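Long-range contacts in acyl-CoA thioesterase YbgC (Helicobacter pylori, PDB 2PZH), which hydrolyses the thioester bond of acyl-CoAs, favouring long-chain fatty acyl-CoAs and benzoyl-CoA over butyryl- and octanoyl-CoA, and may take part in phospholipid metabolism: residues 67-72 / 89-94; 85-90 / 101-106; 5-10 / 60-65; 51-56 / 108-113. All coordinates share one frame; numbering follows the deposited sequence.

Contact 1. Residues 67-72 / 89-94; sequences VLEIRT and YCIQNA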
# COMPACT_ATOMS: atom_id res chain seq x y z
N VAL A 67 9.85 4.66 -15.81
CA VAL A 67 10.87 4.89 -14.78
C VAL A 67 10.82 6.36 -14.41
O VAL A 67 10.85 7.24 -15.28
CB VAL A 67 12.27 4.45 -15.25
CG1 VAL A 67 13.34 4.74 -14.17
CG2 VAL A 67 12.23 2.93 -15.61
N LEU A 68 10.70 6.61 -13.12
CA LEU A 68 10.53 7.96 -12.61
C LEU A 68 11.80 8.35 -11.90
O LEU A 68 12.43 7.54 -11.24
CB LEU A 68 9.35 8.04 -11.63
CG LEU A 68 8.01 7.49 -12.13
CD1 LEU A 68 6.89 7.74 -11.12
CD2 LEU A 68 7.66 8.10 -13.50
N GLU A 69 12.20 9.60 -12.04
CA GLU A 69 13.38 10.07 -11.37
C GLU A 69 12.95 11.06 -10.30
O GLU A 69 12.23 12.01 -10.58
CB GLU A 69 14.30 10.77 -12.38
CG GLU A 69 15.55 11.31 -11.78
CD GLU A 69 16.52 11.74 -12.85
OE1 GLU A 69 17.35 10.90 -13.24
OE2 GLU A 69 16.42 12.90 -13.32
N ILE A 70 13.39 10.82 -9.07
CA ILE A 70 13.06 11.71 -7.98
C ILE A 70 14.25 12.63 -7.71
O ILE A 70 15.34 12.17 -7.36
CB ILE A 70 12.65 10.95 -6.69
CG1 ILE A 70 11.47 10.02 -6.98
CG2 ILE A 70 12.19 11.90 -5.66
CD1 ILE A 70 11.85 8.76 -7.66
N ARG A 71 14.02 13.92 -7.89
CA ARG A 71 15.03 14.95 -7.65
C ARG A 71 14.78 15.72 -6.35
O ARG A 71 13.71 16.29 -6.13
CB ARG A 71 15.07 15.88 -8.86
CG ARG A 71 15.20 15.12 -10.16
CD ARG A 71 15.21 16.03 -11.40
NE ARG A 71 15.19 15.21 -12.62
CZ ARG A 71 14.94 15.68 -13.84
NH1 ARG A 71 14.67 16.97 -14.03
NH2 ARG A 71 14.94 14.86 -14.87
N THR A 72 15.78 15.73 -5.47
CA THR A 72 15.61 16.30 -4.15
C THR A 72 16.57 17.47 -3.88
O THR A 72 17.76 17.38 -4.18
CB THR A 72 15.83 15.23 -3.09
OG1 THR A 72 14.94 14.12 -3.33
CG2 THR A 72 15.58 15.78 -1.70
N TYR A 89 10.13 13.32 -12.23
CA TYR A 89 10.04 13.34 -13.68
C TYR A 89 10.00 11.93 -14.23
O TYR A 89 10.75 11.05 -13.76
CB TYR A 89 11.27 14.03 -14.27
CG TYR A 89 11.18 15.54 -14.31
CD1 TYR A 89 11.32 16.30 -13.15
CD2 TYR A 89 10.97 16.20 -15.51
CE1 TYR A 89 11.24 17.71 -13.22
CE2 TYR A 89 10.90 17.56 -15.58
CZ TYR A 89 11.03 18.32 -14.45
OH TYR A 89 10.94 19.71 -14.62
N CYS A 90 9.18 11.71 -15.25
CA CYS A 90 9.26 10.46 -15.98
C CYS A 90 10.43 10.57 -16.92
O CYS A 90 10.46 11.51 -17.73
CB CYS A 90 8.01 10.18 -16.81
SG CYS A 90 8.17 8.67 -17.76
N ILE A 91 11.37 9.63 -16.83
CA ILE A 91 12.56 9.66 -17.70
C ILE A 91 12.66 8.52 -18.70
O ILE A 91 13.50 8.57 -19.61
CB ILE A 91 13.88 9.72 -16.88
CG1 ILE A 91 14.02 8.46 -16.00
CG2 ILE A 91 13.95 11.01 -16.05
CD1 ILE A 91 15.38 8.36 -15.25
N GLN A 92 11.85 7.48 -18.51
CA GLN A 92 11.83 6.35 -19.44
C GLN A 92 10.42 5.78 -19.52
O GLN A 92 9.68 5.86 -18.54
CB GLN A 92 12.74 5.21 -18.96
CG GLN A 92 14.17 5.56 -18.77
CD GLN A 92 14.97 4.36 -18.29
OE1 GLN A 92 14.69 3.20 -18.68
NE2 GLN A 92 15.96 4.61 -17.43
N ASN A 93 10.07 5.22 -20.66
CA ASN A 93 8.82 4.44 -20.75
C ASN A 93 9.18 2.95 -20.79
O ASN A 93 10.36 2.61 -20.88
CB ASN A 93 7.97 4.90 -21.93
CG ASN A 93 8.77 4.95 -23.24
OD1 ASN A 93 9.34 3.95 -23.65
ND2 ASN A 93 8.81 6.13 -23.87
N ALA A 94 8.18 2.06 -20.71
CA ALA A 94 8.50 0.63 -20.69
C ALA A 94 9.12 0.15 -22.00
O ALA A 94 9.90 -0.80 -21.99
CB ALA A 94 7.28 -0.22 -20.35
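The guanidinium of Arg71 lies flat on the ring of Tyr89, planes 8° apart, across neighbouring strands of an antiparallel hairpin. NH1 sits over the ring centre, 3.5 Å from CD1 of Tyr89, and CZ stands 4.1 Å from the ring centroid in cation-pi geometry. Within 67-72 a salt bridge fixes the rotation of the guanidinium: NE and NH2 of Arg71 both reach OE2 of Glu69, the shorter bond, NE to OE2, being 2.7 Å and using the anti lone pair. Carboxylate, guanidinium and ring thus form a chain of groups on one face of the sheet. Ile91 adds its CG2 methyl, 3.7 Å from CB of Glu69, the two side chains crossing at about a right angle. CG1 of Ile91 lies between backbone N and carbonyl carbon (chi1 62°), which brings it against the carbonyl oxygen of Val67. That oxygen marks a classic beta bulge: it takes a bond of 2.9 Å from Ile91 N and a weak one from Gln92 N, so Ile91 and Gln92 both face Val67. Beyond the bulge the pairing is regular, with Glu69 and Tyr89 joined by two backbone bonds. The side chains of Val67 and Gln92 run side by side, CB to CB 3.8 Å. On the other face CD2 of Leu68 packs on CB of Cys90, where Leu68 also meets Tyr26 of helix 22-36. Strand 67-77 is flanked by strand 3-6 through the Leu68-Cys5 and Ile70-Met3 backbone bonds, while Cys90 pairs onward with Phe102 of strand 102-114.

Contact 2. Residues 85-90 / 101-106; sequences FQEIYC and PFKVFA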
# COMPACT_ATOMS: atom_id res chain seq x y z
N PHE A 85 12.45 20.30 -1.21
CA PHE A 85 11.69 20.34 -2.43
C PHE A 85 11.97 19.07 -3.22
O PHE A 85 13.12 18.72 -3.44
CB PHE A 85 12.07 21.56 -3.28
CG PHE A 85 11.27 21.68 -4.53
CD1 PHE A 85 9.88 21.70 -4.47
CD2 PHE A 85 11.88 21.76 -5.77
CE1 PHE A 85 9.12 21.79 -5.61
CE2 PHE A 85 11.12 21.86 -6.92
CZ PHE A 85 9.74 21.88 -6.84
N GLN A 86 10.91 18.38 -3.63
CA GLN A 86 11.10 17.18 -4.41
C GLN A 86 10.23 17.19 -5.65
O GLN A 86 9.02 17.48 -5.57
CB GLN A 86 10.81 15.92 -3.56
CG GLN A 86 11.83 15.75 -2.42
CD GLN A 86 11.61 14.50 -1.63
OE1 GLN A 86 10.75 14.45 -0.76
NE2 GLN A 86 12.44 13.48 -1.89
N GLU A 87 10.85 16.89 -6.78
CA GLU A 87 10.15 16.80 -8.06
C GLU A 87 10.34 15.44 -8.65
O GLU A 87 11.42 14.85 -8.56
CB GLU A 87 10.69 17.84 -9.05
CG GLU A 87 10.27 19.26 -8.75
CD GLU A 87 10.71 20.24 -9.84
OE1 GLU A 87 10.07 21.29 -9.98
OE2 GLU A 87 11.70 19.95 -10.54
N ILE A 88 9.30 14.94 -9.31
CA ILE A 88 9.38 13.65 -9.97
C ILE A 88 9.19 13.86 -11.46
O ILE A 88 8.22 14.47 -11.89
CB ILE A 88 8.30 12.67 -9.41
CG1 ILE A 88 8.46 12.52 -7.89
CG2 ILE A 88 8.31 11.33 -10.17
CD1 ILE A 88 7.46 11.57 -7.23
N TYR A 89 10.13 13.32 -12.23
CA TYR A 89 10.04 13.34 -13.68
C TYR A 89 10.00 11.93 -14.23
O TYR A 89 10.75 11.05 -13.76
CB TYR A 89 11.27 14.03 -14.27
CG TYR A 89 11.18 15.54 -14.31
CD1 TYR A 89 11.32 16.30 -13.15
CD2 TYR A 89 10.97 16.20 -15.51
CE1 TYR A 89 11.24 17.71 -13.22
CE2 TYR A 89 10.90 17.56 -15.58
CZ TYR A 89 11.03 18.32 -14.45
OH TYR A 89 10.94 19.71 -14.62
N CYS A 90 9.18 11.71 -15.25
CA CYS A 90 9.26 10.46 -15.98
C CYS A 90 10.43 10.57 -16.92
O CYS A 90 10.46 11.51 -17.73
CB CYS A 90 8.01 10.18 -16.81
SG CYS A 90 8.17 8.67 -17.76
N PRO A 101 12.21 14.06 -20.88
CA PRO A 101 11.66 13.86 -19.53
C PRO A 101 10.51 14.84 -19.23
O PRO A 101 10.57 16.02 -19.63
CB PRO A 101 12.85 14.13 -18.61
CG PRO A 101 14.07 13.82 -19.47
CD PRO A 101 13.66 14.31 -20.85
N PHE A 102 9.47 14.35 -18.56
CA PHE A 102 8.31 15.19 -18.25
C PHE A 102 7.96 15.17 -16.77
O PHE A 102 8.06 14.13 -16.13
CB PHE A 102 7.10 14.88 -19.16
CG PHE A 102 6.52 13.48 -19.01
CD1 PHE A 102 5.61 13.19 -17.99
CD2 PHE A 102 6.84 12.47 -19.91
CE1 PHE A 102 5.03 11.95 -17.86
CE2 PHE A 102 6.26 11.18 -19.79
CZ PHE A 102 5.37 10.91 -18.75
N LYS A 103 7.56 16.32 -16.24
CA LYS A 103 7.25 16.44 -14.82
C LYS A 103 5.94 15.74 -14.51
O LYS A 103 4.96 15.87 -15.25
CB LYS A 103 7.15 17.90 -14.40
CG LYS A 103 7.13 18.08 -12.90
CD LYS A 103 7.50 19.50 -12.51
CE LYS A 103 6.64 20.53 -13.21
NZ LYS A 103 6.93 21.90 -12.64
N VAL A 104 5.93 15.02 -13.40
CA VAL A 104 4.78 14.24 -12.96
C VAL A 104 4.19 14.78 -11.64
O VAL A 104 2.98 14.71 -11.42
CB VAL A 104 5.21 12.76 -12.81
CG1 VAL A 104 4.16 11.92 -12.08
CG2 VAL A 104 5.50 12.16 -14.19
N PHE A 105 5.04 15.33 -10.78
CA PHE A 105 4.67 15.64 -9.41
C PHE A 105 5.74 16.54 -8.83
O PHE A 105 6.92 16.39 -9.15
CB PHE A 105 4.63 14.32 -8.63
CG PHE A 105 4.32 14.46 -7.16
CD1 PHE A 105 3.00 14.50 -6.72
CD2 PHE A 105 5.34 14.51 -6.20
CE1 PHE A 105 2.69 14.62 -5.36
CE2 PHE A 105 5.05 14.59 -4.84
CZ PHE A 105 3.70 14.66 -4.42
N ALA A 106 5.32 17.49 -7.99
CA ALA A 106 6.28 18.23 -7.19
C ALA A 106 5.75 18.35 -5.77
O ALA A 106 4.53 18.38 -5.56
CB ALA A 106 6.53 19.61 -7.77
O HOH W 1 7.00 22.14 -9.89
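Strands 85-90 and 102-106 run antiparallel, their axes 140° apart, with a classic beta bulge at which the carbonyl oxygen of Ile88 accepts from Val104 N at 2.8 Å and weakly from Phe105 N. Two further backbone bonds close the Cys90-Phe102 pair. Across that pair CB of Cys90 stands over the face of the Phe102 ring, 3.4 Å from CZ, while SG approaches the same ring obliquely, 4.3 Å from its centroid. Phe102 brings its ring there with CG between backbone N and carbonyl carbon (chi1 64°), and CG2 of Val104 flanks Cys90 CB. Ile88 and Phe105 share this face, the CD1 methyl of Ile88 meeting CD2 of Phe105 at 3.8 Å. Beyond them Phe105 touches Tyr23 and Cys27 of helix 22-36, and Val104 also leans on Tyr23. On the reverse face Lys103 lies over the Tyr89 ring, its CB 4.1 Å from the centroid in a CH-pi contact, while the carbonyl carbon of Pro101 lies at the edge of that ring. NZ of Lys103 and OE1 of Glu87 stay 4.2 Å apart, too far for a salt bridge, and a water joins them instead, accepting from NZ at 2.8 Å and donating to OE1. CB of Ala106 touches both CG of Glu87 and the Phe85 ring, 4.0 Å from CE1. A bulged hairpin with a largely apolar face, its Ile88-Phe105 part against helix 22-36 and Gln86 bonded to Arg31, is in keeping with the hot-dog fold, whose curved antiparallel sheet wraps its central helix.

Contact 3. Residues 5-10 / 60-65; sequences CRVYYE and TPASLG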
# COMPACT_ATOMS: atom_id res chain seq x y z
N CYS A 5 12.73 5.16 -9.75
CA CYS A 5 11.68 4.23 -9.32
C CYS A 5 10.95 3.70 -10.54
O CYS A 5 10.58 4.47 -11.41
CB CYS A 5 10.66 4.97 -8.43
SG CYS A 5 11.36 5.59 -6.89
N ARG A 6 10.73 2.38 -10.62
CA ARG A 6 9.90 1.82 -11.67
C ARG A 6 8.43 1.84 -11.21
O ARG A 6 8.17 1.63 -10.02
CB ARG A 6 10.33 0.38 -11.95
CG ARG A 6 9.46 -0.33 -12.96
CD ARG A 6 9.83 0.07 -14.37
NE ARG A 6 11.09 -0.56 -14.77
CZ ARG A 6 11.59 -0.54 -16.00
NH1 ARG A 6 10.94 0.05 -16.99
NH2 ARG A 6 12.75 -1.16 -16.26
N VAL A 7 7.50 2.11 -12.12
CA VAL A 7 6.06 2.04 -11.80
C VAL A 7 5.58 0.61 -12.05
O VAL A 7 5.61 0.11 -13.17
CB VAL A 7 5.19 3.02 -12.64
CG1 VAL A 7 3.67 2.79 -12.33
CG2 VAL A 7 5.63 4.46 -12.40
N TYR A 8 5.17 -0.05 -10.97
CA TYR A 8 4.71 -1.45 -11.03
C TYR A 8 3.20 -1.53 -10.88
O TYR A 8 2.56 -0.53 -10.54
CB TYR A 8 5.34 -2.23 -9.90
CG TYR A 8 6.82 -2.39 -10.03
CD1 TYR A 8 7.36 -3.23 -10.99
CD2 TYR A 8 7.69 -1.68 -9.20
CE1 TYR A 8 8.76 -3.38 -11.12
CE2 TYR A 8 9.07 -1.82 -9.33
CZ TYR A 8 9.59 -2.66 -10.30
OH TYR A 8 10.96 -2.79 -10.40
N TYR A 9 2.61 -2.70 -11.11
CA TYR A 9 1.13 -2.84 -10.94
C TYR A 9 0.64 -2.34 -9.58
O TYR A 9 -0.43 -1.73 -9.49
CB TYR A 9 0.69 -4.29 -11.13
CG TYR A 9 0.66 -4.74 -12.57
CD1 TYR A 9 1.60 -5.64 -13.05
CD2 TYR A 9 -0.32 -4.27 -13.44
CE1 TYR A 9 1.58 -6.06 -14.39
CE2 TYR A 9 -0.33 -4.67 -14.76
CZ TYR A 9 0.61 -5.57 -15.23
OH TYR A 9 0.57 -5.95 -16.56
N GLU A 10 1.41 -2.61 -8.53
CA GLU A 10 1.02 -2.21 -7.18
C GLU A 10 0.83 -0.68 -7.05
O GLU A 10 0.12 -0.20 -6.15
CB GLU A 10 2.07 -2.68 -6.18
CG GLU A 10 3.37 -1.92 -6.30
CD GLU A 10 4.54 -2.57 -5.59
OE1 GLU A 10 5.07 -3.58 -6.10
OE2 GLU A 10 4.97 -2.03 -4.56
N THR A 60 1.67 15.71 -15.27
CA THR A 60 1.32 14.57 -16.11
C THR A 60 1.39 13.26 -15.33
O THR A 60 2.43 12.90 -14.81
CB THR A 60 2.22 14.47 -17.37
OG1 THR A 60 2.04 15.65 -18.17
CG2 THR A 60 1.83 13.23 -18.21
N PRO A 61 0.27 12.53 -15.26
CA PRO A 61 0.27 11.26 -14.52
C PRO A 61 1.21 10.22 -15.10
O PRO A 61 1.32 10.09 -16.32
CB PRO A 61 -1.18 10.76 -14.65
CG PRO A 61 -1.78 11.53 -15.78
CD PRO A 61 -1.05 12.84 -15.84
N ALA A 62 1.85 9.46 -14.21
CA ALA A 62 2.72 8.38 -14.61
C ALA A 62 1.94 7.07 -14.74
O ALA A 62 0.85 6.93 -14.20
CB ALA A 62 3.86 8.22 -13.61
N SER A 63 2.51 6.11 -15.44
CA SER A 63 1.81 4.89 -15.72
C SER A 63 2.72 3.67 -15.73
O SER A 63 3.94 3.80 -15.63
CB SER A 63 1.05 5.02 -17.05
OG SER A 63 1.93 5.20 -18.14
N LEU A 64 2.10 2.50 -15.83
CA LEU A 64 2.80 1.21 -15.73
C LEU A 64 4.06 1.13 -16.57
O LEU A 64 4.04 1.42 -17.76
CB LEU A 64 1.87 0.09 -16.17
CG LEU A 64 2.40 -1.33 -16.00
CD1 LEU A 64 2.43 -1.64 -14.52
CD2 LEU A 64 1.54 -2.35 -16.78
N GLY A 65 5.17 0.70 -15.95
CA GLY A 65 6.40 0.41 -16.69
C GLY A 65 7.33 1.59 -16.86
O GLY A 65 8.47 1.44 -17.25
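Arg6 and Gly65 meet through a side-chain to backbone bond: NH1 of Arg6 donates to the Gly65 carbonyl oxygen at 2.8 Å, with that oxygen in the guanidinium plane. The same glycine is held from its other end, its N giving 2.9 Å to the carbonyl oxygen of Val7. CB of Val7 rests on the carbonyl oxygen of Ser63, 3.3 Å away, and its CG2 reaches CB of Ala62. Leu64 supplies the apolar half of the contact. Its CD1 methyl sits over the centre of the Tyr9 ring, 4.0 Å from the centroid, while CD2 touches CE2 of Tyr9 at 3.6 Å. Leu64 CG lies anti to the backbone N (chi1 -175°), carrying the branch point toward that ring. The bend at chi2 (80°) of Arg6 sets its CD beside the Gly65 oxygen, 3.5 Å away. Gly65 has a positive phi, where a CB would jam against the preceding carbonyl oxygen. In the next shell, the OE1 of Gln66 takes the N-H of Ser63, and the hydroxyl of Tyr23 bonds Ala62 N. A second subunit takes the polar ends of Arg6, Tyr8 and Tyr9: its Glu33 meets both Arg6 NH2 and Tyr8 OH, and its Glu43 meets Tyr9 OH. The Ser63 side chain is about 9 Å from that of Asp13, the predicted active-site residue. Arg6 therefore ties a loop carbonyl of its own chain to an acid of the neighbour; the two acceptors hold the orientation of the guanidinium, and Glu33 of the second subunit probably offsets its charge.

Contact 4. Residues 51-56 / 108-113; sequences IRSIKA and EIKFGF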
# COMPACT_ATOMS: atom_id res chain seq x y z
N ILE A 51 7.06 14.53 9.79
CA ILE A 51 6.51 15.37 8.75
C ILE A 51 5.51 16.32 9.38
O ILE A 51 4.65 15.92 10.18
CB ILE A 51 5.92 14.50 7.61
CG1 ILE A 51 5.41 15.35 6.45
CG2 ILE A 51 4.87 13.52 8.13
CD1 ILE A 51 5.50 14.60 5.11
N ARG A 52 5.67 17.61 9.07
CA ARG A 52 4.80 18.66 9.56
C ARG A 52 3.75 19.02 8.52
O ARG A 52 2.59 19.20 8.83
CB ARG A 52 5.59 19.94 9.85
CG ARG A 52 6.65 19.82 10.92
CD ARG A 52 6.03 19.44 12.24
NE ARG A 52 6.95 19.66 13.34
CZ ARG A 52 6.79 19.15 14.56
NH1 ARG A 52 5.76 18.37 14.82
NH2 ARG A 52 7.69 19.41 15.50
N SER A 53 4.18 19.16 7.27
CA SER A 53 3.27 19.63 6.25
C SER A 53 3.75 19.27 4.86
O SER A 53 4.94 19.08 4.62
CB SER A 53 3.08 21.14 6.35
OG SER A 53 4.30 21.82 6.02
N ILE A 54 2.81 19.18 3.94
CA ILE A 54 3.16 18.94 2.55
C ILE A 54 2.37 19.87 1.64
O ILE A 54 1.19 20.14 1.87
CB ILE A 54 2.95 17.47 2.14
CG1 ILE A 54 3.31 17.30 0.67
CG2 ILE A 54 1.51 17.04 2.37
CD1 ILE A 54 3.68 15.88 0.30
N LYS A 55 3.04 20.37 0.63
CA LYS A 55 2.37 21.05 -0.45
C LYS A 55 2.75 20.27 -1.69
O LYS A 55 3.93 20.10 -1.98
CB LYS A 55 2.86 22.50 -0.54
CG LYS A 55 2.23 23.27 -1.68
CD LYS A 55 0.76 23.48 -1.43
CE LYS A 55 -0.01 23.64 -2.72
NZ LYS A 55 -0.06 22.36 -3.45
N ALA A 56 1.75 19.77 -2.41
CA ALA A 56 2.00 18.94 -3.59
C ALA A 56 1.15 19.35 -4.79
O ALA A 56 -0.04 19.67 -4.67
CB ALA A 56 1.80 17.47 -3.26
N GLU A 108 6.68 20.21 -1.66
CA GLU A 108 7.51 20.89 -0.71
C GLU A 108 7.06 20.33 0.61
O GLU A 108 5.87 20.38 0.93
CB GLU A 108 7.25 22.39 -0.74
CG GLU A 108 8.07 23.15 0.28
CD GLU A 108 7.85 24.66 0.21
OE1 GLU A 108 7.85 25.22 -0.91
OE2 GLU A 108 7.72 25.29 1.28
N ILE A 109 8.00 19.79 1.37
CA ILE A 109 7.67 19.09 2.60
C ILE A 109 8.55 19.60 3.73
O ILE A 109 9.77 19.70 3.58
CB ILE A 109 7.87 17.58 2.44
CG1 ILE A 109 7.07 17.10 1.22
CG2 ILE A 109 7.45 16.85 3.72
CD1 ILE A 109 7.46 15.73 0.70
N LYS A 110 7.91 19.91 4.86
CA LYS A 110 8.60 20.38 6.05
C LYS A 110 8.64 19.29 7.11
O LYS A 110 7.64 18.62 7.36
CB LYS A 110 7.88 21.62 6.59
CG LYS A 110 8.51 22.24 7.84
CD LYS A 110 7.80 23.56 8.17
CE LYS A 110 8.45 24.28 9.33
NZ LYS A 110 7.87 23.85 10.63
N PHE A 111 9.82 19.08 7.69
CA PHE A 111 10.03 18.08 8.72
C PHE A 111 10.55 18.77 9.97
O PHE A 111 11.31 19.73 9.88
CB PHE A 111 11.07 17.06 8.27
CG PHE A 111 10.74 16.38 6.98
CD1 PHE A 111 10.06 15.18 6.97
CD2 PHE A 111 11.12 16.96 5.77
CE1 PHE A 111 9.75 14.58 5.77
CE2 PHE A 111 10.82 16.37 4.58
CZ PHE A 111 10.14 15.17 4.57
N GLY A 112 10.13 18.28 11.13
CA GLY A 112 10.77 18.65 12.39
C GLY A 112 11.52 17.44 12.91
O GLY A 112 11.40 16.35 12.36
N PHE A 113 12.31 17.62 13.96
CA PHE A 113 12.94 16.49 14.63
C PHE A 113 12.42 16.48 16.06
O PHE A 113 12.29 17.53 16.69
CB PHE A 113 14.47 16.59 14.59
CG PHE A 113 15.17 15.28 14.80
CD1 PHE A 113 15.28 14.36 13.76
CD2 PHE A 113 15.74 14.96 16.02
CE1 PHE A 113 15.93 13.14 13.93
CE2 PHE A 113 16.40 13.74 16.21
CZ PHE A 113 16.50 12.83 15.16
O HOH W 2 8.56 22.05 13.24
O HOH W 3 5.17 22.20 3.28
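Ile51 and Ile109 make the tightest apolar touch, CD1 of Ile51 lying 3.3 Å from CG2 of Ile109, closer than usual carbon-carbon contact. Ile54 runs alongside Ile109 on the same face, its CD1 3.7 Å from CG1 of Ile109, and the Phe111 ring extends the row with CD1 near CA of Ile51. Ile54 also meets Leu24 of helix 22-36, and Ile109 and Phe111 meet its Arg31. Backbone bonds hold the antiparallel strands: Lys55 and Glu108 exchange two of 2.8 Å each, N to O, and Lys110 takes part in two more. Arg52 N donates to the Lys110 oxygen, whereas Lys110 N donates to Ser53 O, so that Arg52 and Ser53 both face Lys110 in a classic beta bulge. Polar links on the other face run through water. One accepts from NE of Arg52 at 2.9 Å and weakly from NZ of Lys110, bridging two like charges; another lies between OG of Ser53 and the Glu108 carbonyl oxygen, to which it donates. Arg52 CG packs on Gly112 N. Ser53 to Ala56 also pair antiparallel with a strand of the fourth subunit, as in the hot-dog dimer, in which two subunits share one continuous antiparallel sheet.

How the contacts relate
Contacts 1, 2 and 4 lie along one curved sheet; contact 3 joins the end of strand 3-6 to the loop before strand 67-77. Contacts 1 and 2 share Tyr89 and Cys90 on strand 81-92, their centres about 7 Å apart, and Arg71 N reaches Glu87 O at 2.8 Å. Contact 3 adjoins contact 1 where Leu68 N lies 2.7 Å from Cys5 O, and touches contact 2 where Val104 CG2 meets Thr60 O at 3.2 Å. Contact 4 lies farther along strand 102-114, its centre about 17 Å from that of contact 2. Contacts 2 and 3 lie nearer the predicted active-site Asp13, side chains about 12 Å (Val104) and 9 Å (Ser63) from it; contacts 1 and 4 lie away from that site.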